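PDB 7OEC: DNA polymerase II large subunit from Pyrococcus horikoshii, which carries an intein that probably splices itself out of the precursor of this replicative DNA polymerase subunit, joining the flanking segments. Local coordinates for residues M39-V52 with V63-A75. The protein carries 2 engineered substitutions. Sequence-based numbering, arbitrary orientation.
Sequences MVYVRKKPKVDIKV and VLTDIEEVIKAPA. With PEG (di(hydroxyethyl)ether), chain E; SO4 (sulfate ion), chain B.
The Tyr41 ring meets Lys72 O at its edge, in plane. Both residues lie in the mostly beta fold of the Hedgehog/intein (Hint) splicing domain. The ring also stacks with Tyr36, and Lys72 NZ, 5.9 Å from the ring centroid and 23° off the normal, adds at most a weak cation-pi attraction. The Arg43 guanidinium turns its edge to a sulfate, probably from the crystallisation liquor, and grips it twice, NH2 to O1 (2.8 Å) and NH1 to O2. Its NE pairs with Glu34. The long, broken strand 61-74 pairs antiparallel with 40-43 and, nearer its N-terminal end, with 50-52. Tyr41 and Lys72 exchange backbone hydrogen bonds, as do Arg43 and Val70, and Val52 and Thr65. Between the paired regions the chains part, and one water joins Lys44 O to Ile67 O. A second water links Ile50 O to Ile67 N. Ile67 packs against strand 50-52, its CG1 3.7 Å from Val52 CB and its CD1 3.9 Å from Ile50 CG1. Away from this apolar cluster, Lys51 NZ reaches Asp66 OD1 at 3.0 Å, on the syn side and 23° out of the carboxylate plane. The lysine chain bends only at chi4 (-41°), bringing NZ to the carboxylate. A methionine in its place would probably leave the Asp66 charge without this mate. Val52 CG1 presses against Thr65 CG2 at a tight 3.5 Å, while Thr65 OG1 bonds to Lys154 O.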
ATOM      1  N   MET A  39      22.105  -1.646   1.401  1.00 28.04           N
ATOM      2  CA  MET A  39      21.615  -1.250   0.099  1.00 28.10           C
ATOM      3  C   MET A  39      20.273  -0.565   0.115  1.00 25.83           C
ATOM      4  O   MET A  39      19.691  -0.408  -0.956  1.00 28.95           O
ATOM      5  CB  MET A  39      21.537  -2.430  -0.861  1.00 34.78           C
ATOM      6  CG  MET A  39      22.906  -2.915  -1.166  1.00 42.68           C
ATOM      7  SD  MET A  39      22.921  -4.327  -2.290  1.00 52.97           S
ATOM      8  CE  MET A  39      22.479  -5.679  -1.179  1.00 56.68           C
ATOM      9  N   VAL A  40      19.772  -0.143   1.277  1.00 24.11           N
ATOM     10  CA  VAL A  40      18.515   0.578   1.311  1.00 25.45           C
ATOM     11  C   VAL A  40      18.641   1.806   2.195  1.00 22.77           C
ATOM     12  O   VAL A  40      19.455   1.863   3.127  1.00 24.19           O
ATOM     13  CB  VAL A  40      17.328  -0.271   1.781  1.00 29.29           C
ATOM     14  CG1 VAL A  40      17.166  -1.528   0.937  1.00 29.37           C
ATOM     15  CG2 VAL A  40      17.507  -0.606   3.171  1.00 30.93           C
ATOM     16  N   TYR A  41      17.794   2.786   1.908  1.00 20.50           N
ATOM     17  CA  TYR A  41      17.732   4.015   2.672  1.00 22.87           C
ATOM     18  C   TYR A  41      16.528   3.963   3.587  1.00 22.29           C
ATOM     19  O   TYR A  41      15.411   3.714   3.140  1.00 22.33           O
ATOM     20  CB  TYR A  41      17.569   5.214   1.750  1.00 23.05           C
ATOM     21  CG  TYR A  41      18.734   5.459   0.829  1.00 23.79           C
ATOM     22  CD1 TYR A  41      19.802   6.228   1.246  1.00 26.73           C
ATOM     23  CD2 TYR A  41      18.787   4.899  -0.450  1.00 23.51           C
ATOM     24  CE1 TYR A  41      20.888   6.454   0.422  1.00 27.18           C
ATOM     25  CE2 TYR A  41      19.869   5.114  -1.274  1.00 25.75           C
ATOM     26  CZ  TYR A  41      20.920   5.913  -0.840  1.00 26.19           C
ATOM     27  OH  TYR A  41      22.019   6.147  -1.678  1.00 28.78           O
ATOM     28  N   VAL A  42      16.760   4.218   4.858  1.00 22.41           N
ATOM     29  CA  VAL A  42      15.722   4.158   5.866  1.00 21.81           C
ATOM     30  C   VAL A  42      15.659   5.497   6.578  1.00 20.75           C
ATOM     31  O   VAL A  42      16.689   6.020   7.022  1.00 23.39           O
ATOM     32  CB  VAL A  42      16.007   3.031   6.871  1.00 25.36           C
ATOM     33  CG1 VAL A  42      14.936   3.027   7.936  1.00 27.93           C
ATOM     34  CG2 VAL A  42      16.043   1.735   6.150  1.00 27.94           C
ATOM     35  N   ARG A  43      14.437   6.012   6.729  1.00 20.81           N
ATOM     36  CA  ARG A  43      14.160   7.197   7.528  1.00 21.86           C
ATOM     37  C   ARG A  43      13.143   6.862   8.617  1.00 20.83           C
ATOM     38  O   ARG A  43      12.154   6.173   8.360  1.00 21.16           O
ATOM     39  CB  ARG A  43      13.659   8.337   6.625  1.00 22.43           C
ATOM     40  CG  ARG A  43      14.650   8.803   5.643  1.00 22.03           C
ATOM     41  CD  ARG A  43      14.116   9.936   4.784  1.00 23.36           C
ATOM     42  NE  ARG A  43      15.100  10.487   3.871  1.00 24.90           N
ATOM     43  CZ  ARG A  43      14.924  11.613   3.201  1.00 26.48           C
ATOM     44  NH1 ARG A  43      13.812  12.303   3.362  1.00 30.93           N
ATOM     45  NH2 ARG A  43      15.859  12.037   2.370  1.00 31.83           N
ATOM     46  N   LYS A  44      13.391   7.330   9.852  1.00 26.28           N
ATOM     47  CA  LYS A  44      12.499   7.038  10.985  1.00 28.10           C
ATOM     48  C   LYS A  44      11.913   8.248  11.719  1.00 29.74           C
ATOM     49  O   LYS A  44      10.944   8.078  12.471  1.00 32.54           O
ATOM     50  CB  LYS A  44      13.183   6.152  12.050  1.00 32.76           C
ATOM     51  CG  LYS A  44      13.608   4.840  11.489  1.00 36.69           C
ATOM     52  CD  LYS A  44      14.221   3.960  12.530  1.00 42.84           C
ATOM     53  CE  LYS A  44      14.726   2.722  11.847  1.00 46.74           C
ATOM     54  NZ  LYS A  44      15.388   1.775  12.766  1.00 50.80           N
ATOM     55  N   LYS A  45      12.469   9.448  11.549  1.00 26.10           N
ATOM     56  CA  LYS A  45      12.086  10.580  12.384  1.00 26.64           C
ATOM     57  C   LYS A  45      11.140  11.483  11.620  1.00 26.04           C
ATOM     58  O   LYS A  45      11.536  12.074  10.608  1.00 26.87           O
ATOM     59  CB  LYS A  45      13.321  11.356  12.799  1.00 34.66           C
ATOM     60  CG  LYS A  45      14.128  10.639  13.895  1.00 43.86           C
ATOM     61  CD  LYS A  45      15.250  11.528  14.421  1.00 48.86           C
ATOM     62  CE  LYS A  45      16.094  10.829  15.503  1.00 53.15           C
ATOM     63  NZ  LYS A  45      17.204  11.668  16.102  1.00 56.30           N
ATOM     64  N   PRO A  46       9.904  11.621  12.048  1.00 25.42           N
ATOM     65  CA  PRO A  46       8.914  12.379  11.282  1.00 24.45           C
ATOM     66  C   PRO A  46       9.060  13.892  11.407  1.00 24.92           C
ATOM     67  O   PRO A  46       9.330  14.447  12.477  1.00 29.44           O
ATOM     68  CB  PRO A  46       7.603  11.922  11.916  1.00 26.98           C
ATOM     69  CG  PRO A  46       8.024  11.622  13.371  1.00 29.64           C
ATOM     70  CD  PRO A  46       9.333  10.943  13.218  1.00 28.60           C
ATOM     71  N   LYS A  47       8.848  14.567  10.275  1.00 24.84           N
ATOM     72  CA  LYS A  47       8.877  16.033  10.247  1.00 25.06           C
ATOM     73  C   LYS A  47       7.535  16.671  10.630  1.00 27.43           C
ATOM     74  O   LYS A  47       7.483  17.870  10.937  1.00 30.27           O
ATOM     75  CB  LYS A  47       9.273  16.520   8.851  1.00 26.12           C
ATOM     76  CG  LYS A  47      10.679  16.155   8.439  1.00 25.35           C
ATOM     77  CD  LYS A  47      10.947  16.516   6.981  1.00 29.10           C
ATOM     78  CE  LYS A  47      12.352  16.056   6.585  1.00 33.30           C
ATOM     79  NZ  LYS A  47      12.550  16.085   5.109  1.00 38.03           N
ATOM     80  N   VAL A  48       6.458  15.889  10.596  1.00 28.09           N
ATOM     81  CA  VAL A  48       5.102  16.323  10.898  1.00 26.63           C
ATOM     82  C   VAL A  48       4.513  15.219  11.765  1.00 25.96           C
ATOM     83  O   VAL A  48       5.014  14.088  11.799  1.00 27.93           O
ATOM     84  CB  VAL A  48       4.251  16.525   9.618  1.00 27.10           C
ATOM     85  CG1 VAL A  48       4.833  17.687   8.783  1.00 27.97           C
ATOM     86  CG2 VAL A  48       4.208  15.237   8.792  1.00 29.29           C
ATOM     87  N   ASP A  49       3.438  15.551  12.478  1.00 29.26           N
ATOM     88  CA  ASP A  49       2.739  14.562  13.301  1.00 31.89           C
ATOM     89  C   ASP A  49       1.870  13.724  12.375  1.00 28.07           C
ATOM     90  O   ASP A  49       0.914  14.233  11.787  1.00 31.61           O
ATOM     91  CB  ASP A  49       1.898  15.234  14.385  1.00 37.85           C
ATOM     92  CG  ASP A  49       2.767  15.852  15.545  1.00 50.60           C
ATOM     93  OD1 ASP A  49       3.835  15.278  15.902  1.00 54.73           O
ATOM     94  OD2 ASP A  49       2.383  16.920  16.103  1.00 56.67           O
ATOM     95  N   ILE A  50       2.236  12.468  12.170  1.00 26.50           N
ATOM     96  CA  ILE A  50       1.666  11.675  11.086  1.00 26.33           C
ATOM     97  C   ILE A  50       1.308  10.296  11.610  1.00 26.73           C
ATOM     98  O   ILE A  50       2.010   9.730  12.460  1.00 29.30           O
ATOM     99  CB  ILE A  50       2.607  11.628   9.848  1.00 27.27           C
ATOM    100  CG1 ILE A  50       1.880  10.928   8.666  1.00 26.36           C
ATOM    101  CG2 ILE A  50       4.014  11.012  10.194  1.00 29.46           C
ATOM    102  CD1 ILE A  50       2.500  11.110   7.342  1.00 28.55           C
ATOM    103  N   LYS A  51       0.159   9.805  11.154  1.00 23.49           N
ATOM    104  CA  LYS A  51      -0.261   8.435  11.364  1.00 23.64           C
ATOM    105  C   LYS A  51      -0.744   7.887  10.027  1.00 22.92           C
ATOM    106  O   LYS A  51      -1.100   8.636   9.119  1.00 23.50           O
ATOM    107  CB  LYS A  51      -1.351   8.370  12.434  1.00 29.25           C
ATOM    108  CG  LYS A  51      -0.873   8.645  13.858  1.00 37.65           C
ATOM    109  CD  LYS A  51      -2.047   8.584  14.770  1.00 45.16           C
ATOM    110  CE  LYS A  51      -1.698   9.011  16.181  1.00 50.05           C
ATOM    111  NZ  LYS A  51      -0.379   8.470  16.620  1.00 53.01           N
ATOM    112  N   VAL A  52      -0.716   6.577   9.884  1.00 21.84           N
ATOM    113  CA  VAL A  52      -1.179   5.938   8.665  1.00 21.40           C
ATOM    114  C   VAL A  52      -2.509   5.267   8.946  1.00 24.00           C
ATOM    115  O   VAL A  52      -2.740   4.737  10.042  1.00 24.00           O
ATOM    116  CB  VAL A  52      -0.103   4.981   8.116  1.00 21.57           C
ATOM    117  CG1 VAL A  52       0.143   3.782   9.022  1.00 22.19           C
ATOM    118  CG2 VAL A  52      -0.499   4.513   6.742  1.00 23.20           C
ATOM    119  N   VAL A  63      -8.426   1.843  11.151  1.00 25.75           N
ATOM    120  CA  VAL A  63      -7.794   2.260  12.390  1.00 29.30           C
ATOM    121  C   VAL A  63      -6.628   3.131  11.989  1.00 26.82           C
ATOM    122  O   VAL A  63      -6.159   3.062  10.862  1.00 31.18           O
ATOM    123  CB  VAL A  63      -7.286   1.038  13.169  1.00 32.75           C
ATOM    124  CG1 VAL A  63      -6.605   1.429  14.509  1.00 40.35           C
ATOM    125  CG2 VAL A  63      -8.441   0.106  13.470  1.00 33.75           C
ATOM    126  N   LEU A  64      -6.176   3.972  12.902  1.00 27.11           N
ATOM    127  CA  LEU A  64      -4.946   4.724  12.711  1.00 28.07           C
ATOM    128  C   LEU A  64      -3.790   4.051  13.456  1.00 27.66           C
ATOM    129  O   LEU A  64      -3.979   3.476  14.529  1.00 28.87           O
ATOM    130  CB  LEU A  64      -5.147   6.141  13.232  1.00 32.82           C
ATOM    131  CG  LEU A  64      -5.983   7.076  12.373  1.00 36.78           C
ATOM    132  CD1 LEU A  64      -6.238   8.318  13.123  1.00 41.86           C
ATOM    133  CD2 LEU A  64      -5.236   7.401  11.091  1.00 39.62           C
ATOM    134  N   THR A  65      -2.586   4.123  12.885  1.00 24.47           N
ATOM    135  CA  THR A  65      -1.425   3.534  13.536  1.00 24.02           C
ATOM    136  C   THR A  65      -0.171   4.342  13.219  1.00 23.56           C
ATOM    137  O   THR A  65      -0.123   5.112  12.268  1.00 23.60           O
ATOM    138  CB  THR A  65      -1.276   2.050  13.176  1.00 25.86           C
ATOM    139  OG1 THR A  65      -0.353   1.449  14.093  1.00 29.53           O
ATOM    140  CG2 THR A  65      -0.792   1.865  11.794  1.00 25.56           C
ATOM    141  N   ASP A  66       0.873   4.106  13.990  1.00 27.08           N
ATOM    142  CA  ASP A  66       2.126   4.817  13.797  1.00 25.58           C
ATOM    143  C   ASP A  66       2.916   4.255  12.618  1.00 21.49           C
ATOM    144  O   ASP A  66       2.817   3.085  12.269  1.00 23.04           O
ATOM    145  CB  ASP A  66       2.962   4.720  15.072  1.00 32.37           C
ATOM    146  CG  ASP A  66       2.452   5.654  16.169  1.00 44.24           C
ATOM    147  OD1 ASP A  66       1.883   6.721  15.810  1.00 47.25           O
ATOM    148  OD2 ASP A  66       2.623   5.347  17.369  1.00 50.26           O
ATOM    149  N   ILE A  67       3.682   5.118  11.982  1.00 21.44           N
ATOM    150  CA  ILE A  67       4.629   4.729  10.954  1.00 21.54           C
ATOM    151  C   ILE A  67       5.991   4.587  11.635  1.00 24.02           C
ATOM    152  O   ILE A  67       6.522   5.562  12.184  1.00 29.04           O
ATOM    153  CB  ILE A  67       4.675   5.787   9.844  1.00 22.06           C
ATOM    154  CG1 ILE A  67       3.309   5.965   9.156  1.00 22.83           C
ATOM    155  CG2 ILE A  67       5.766   5.381   8.870  1.00 26.37           C
ATOM    156  CD1 ILE A  67       3.182   7.248   8.408  1.00 24.51           C
ATOM    157  N   GLU A  68       6.543   3.371  11.634  1.00 23.37           N
ATOM    158  CA  GLU A  68       7.820   3.107  12.288  1.00 25.19           C
ATOM    159  C   GLU A  68       9.000   3.549  11.431  1.00 23.01           C
ATOM    160  O   GLU A  68       9.993   4.060  11.970  1.00 26.16           O
ATOM    161  CB  GLU A  68       7.909   1.615  12.614  1.00 32.76           C
ATOM    162  CG  GLU A  68       9.008   1.236  13.550  1.00 46.46           C
ATOM    163  CD  GLU A  68       8.632   0.050  14.416  1.00 59.19           C
ATOM    164  OE1 GLU A  68       7.530  -0.508  14.178  1.00 65.25           O
ATOM    165  OE2 GLU A  68       9.422  -0.304  15.337  1.00 63.62           O
ATOM    166  N   GLU A  69       8.909   3.372  10.107  1.00 22.48           N
ATOM    167  CA  GLU A  69       9.979   3.802   9.212  1.00 23.13           C
ATOM    168  C   GLU A  69       9.440   3.849   7.793  1.00 20.80           C
ATOM    169  O   GLU A  69       8.414   3.241   7.481  1.00 19.78           O
ATOM    170  CB  GLU A  69      11.200   2.892   9.291  1.00 26.83           C
ATOM    171  CG  GLU A  69      10.931   1.522   8.822  1.00 32.68           C
ATOM    172  CD  GLU A  69      12.119   0.577   9.106  1.00 44.10           C
ATOM    173  OE1 GLU A  69      12.622   0.528  10.245  1.00 51.72           O
ATOM    174  OE2 GLU A  69      12.551  -0.113   8.184  1.00 47.32           O
ATOM    175  N   VAL A  70      10.121   4.617   6.952  1.00 19.37           N
ATOM    176  CA  VAL A  70       9.873   4.648   5.518  1.00 18.37           C
ATOM    177  C   VAL A  70      11.187   4.281   4.839  1.00 17.54           C
ATOM    178  O   VAL A  70      12.270   4.636   5.307  1.00 21.43           O
ATOM    179  CB  VAL A  70       9.370   6.050   5.124  1.00 19.77           C
ATOM    180  CG1 VAL A  70       8.041   6.334   5.755  1.00 21.31           C
ATOM    181  CG2 VAL A  70      10.345   7.144   5.577  1.00 26.12           C
ATOM    182  N   ILE A  71      11.098   3.582   3.722  1.00 17.82           N
ATOM    183  CA  ILE A  71      12.246   2.946   3.101  1.00 19.79           C
ATOM    184  C   ILE A  71      12.248   3.270   1.618  1.00 18.83           C
ATOM    185  O   ILE A  71      11.205   3.228   0.963  1.00 20.00           O
ATOM    186  CB  ILE A  71      12.226   1.419   3.320  1.00 26.05           C
ATOM    187  CG1 ILE A  71      12.165   1.122   4.812  1.00 33.80           C
ATOM    188  CG2 ILE A  71      13.446   0.762   2.572  1.00 28.08           C
ATOM    189  CD1 ILE A  71      11.819  -0.298   5.126  1.00 41.08           C
ATOM    190  N   LYS A  72      13.427   3.560   1.087  1.00 18.63           N
ATOM    191  CA  LYS A  72      13.650   3.758  -0.336  1.00 19.74           C
ATOM    192  C   LYS A  72      14.738   2.773  -0.746  1.00 20.12           C
ATOM    193  O   LYS A  72      15.802   2.725  -0.125  1.00 21.62           O
ATOM    194  CB  LYS A  72      14.094   5.193  -0.578  1.00 20.26           C
ATOM    195  CG  LYS A  72      14.465   5.511  -2.028  1.00 22.35           C
ATOM    196  CD  LYS A  72      14.895   6.957  -2.128  1.00 28.91           C
ATOM    197  CE  LYS A  72      15.618   7.304  -3.395  1.00 38.81           C
ATOM    198  NZ  LYS A  72      16.037   8.741  -3.390  1.00 43.96           N
ATOM    199  N   ALA A  73      14.446   1.954  -1.744  1.00 19.51           N
ATOM    200  CA  ALA A  73      15.344   0.896  -2.162  1.00 20.06           C
ATOM    201  C   ALA A  73      15.509   0.903  -3.671  1.00 20.65           C
ATOM    202  O   ALA A  73      14.600   1.310  -4.404  1.00 21.06           O
ATOM    203  CB  ALA A  73      14.754  -0.459  -1.777  1.00 22.26           C
ATOM    204  N   PRO A  74      16.654   0.444  -4.167  1.00 21.95           N
ATOM    205  CA  PRO A  74      16.816   0.365  -5.612  1.00 22.25           C
ATOM    206  C   PRO A  74      15.818  -0.608  -6.196  1.00 24.10           C
ATOM    207  O   PRO A  74      15.507  -1.648  -5.615  1.00 28.40           O
ATOM    208  CB  PRO A  74      18.247  -0.142  -5.787  1.00 26.00           C
ATOM    209  CG  PRO A  74      18.627  -0.662  -4.531  1.00 26.97           C
ATOM    210  CD  PRO A  74      17.877  -0.001  -3.481  1.00 24.61           C
ATOM    211  N   ALA A  75      15.315  -0.252  -7.357  1.00 24.08           N
ATOM    212  CA  ALA A  75      14.372  -1.094  -8.060  1.00 27.09           C
ATOM    213  C   ALA A  75      15.121  -2.271  -8.682  1.00 32.38           C
ATOM    214  O   ALA A  75      16.167  -2.093  -9.305  1.00 35.46           O
ATOM    215  CB  ALA A  75      13.685  -0.242  -9.129  1.00 29.18           C
TER
HETATM  216  C1  PEG E 204      16.557  -0.338  10.472  1.00 56.12           C
HETATM  217  O1  PEG E 204      15.550  -0.968   9.703  1.00 81.13           O
HETATM  218  C2  PEG E 204      17.329   0.753   9.698  1.00 71.02           C
HETATM  219  O2  PEG E 204      17.758   1.828  10.515  1.00 80.29           O
HETATM  220  C3  PEG E 204      17.952   3.060   9.853  1.00 72.78           C
HETATM  221  C4  PEG E 204      17.450   4.244  10.701  1.00 58.40           C
HETATM  222  O4  PEG E 204      17.076   5.332   9.877  1.00 39.50           O
HETATM  223  S   SO4 B 201      14.701  15.518   0.995  1.00112.97           S
HETATM  224  O1  SO4 B 201      15.787  14.547   1.098  1.00 53.47           O
HETATM  225  O2  SO4 B 201      13.683  15.320   2.034  1.00 58.13           O
HETATM  226  O3  SO4 B 201      14.068  15.347  -0.316  1.00 78.28           O
HETATM  227  O4  SO4 B 201      15.270  16.853   1.173  1.00150.72           O
HETATM  228  O   HOH W   1       8.348   7.276  13.160  1.00 39.72           O
HETATM  229  O   HOH W   2       3.683   7.737  13.107  1.00 27.40           O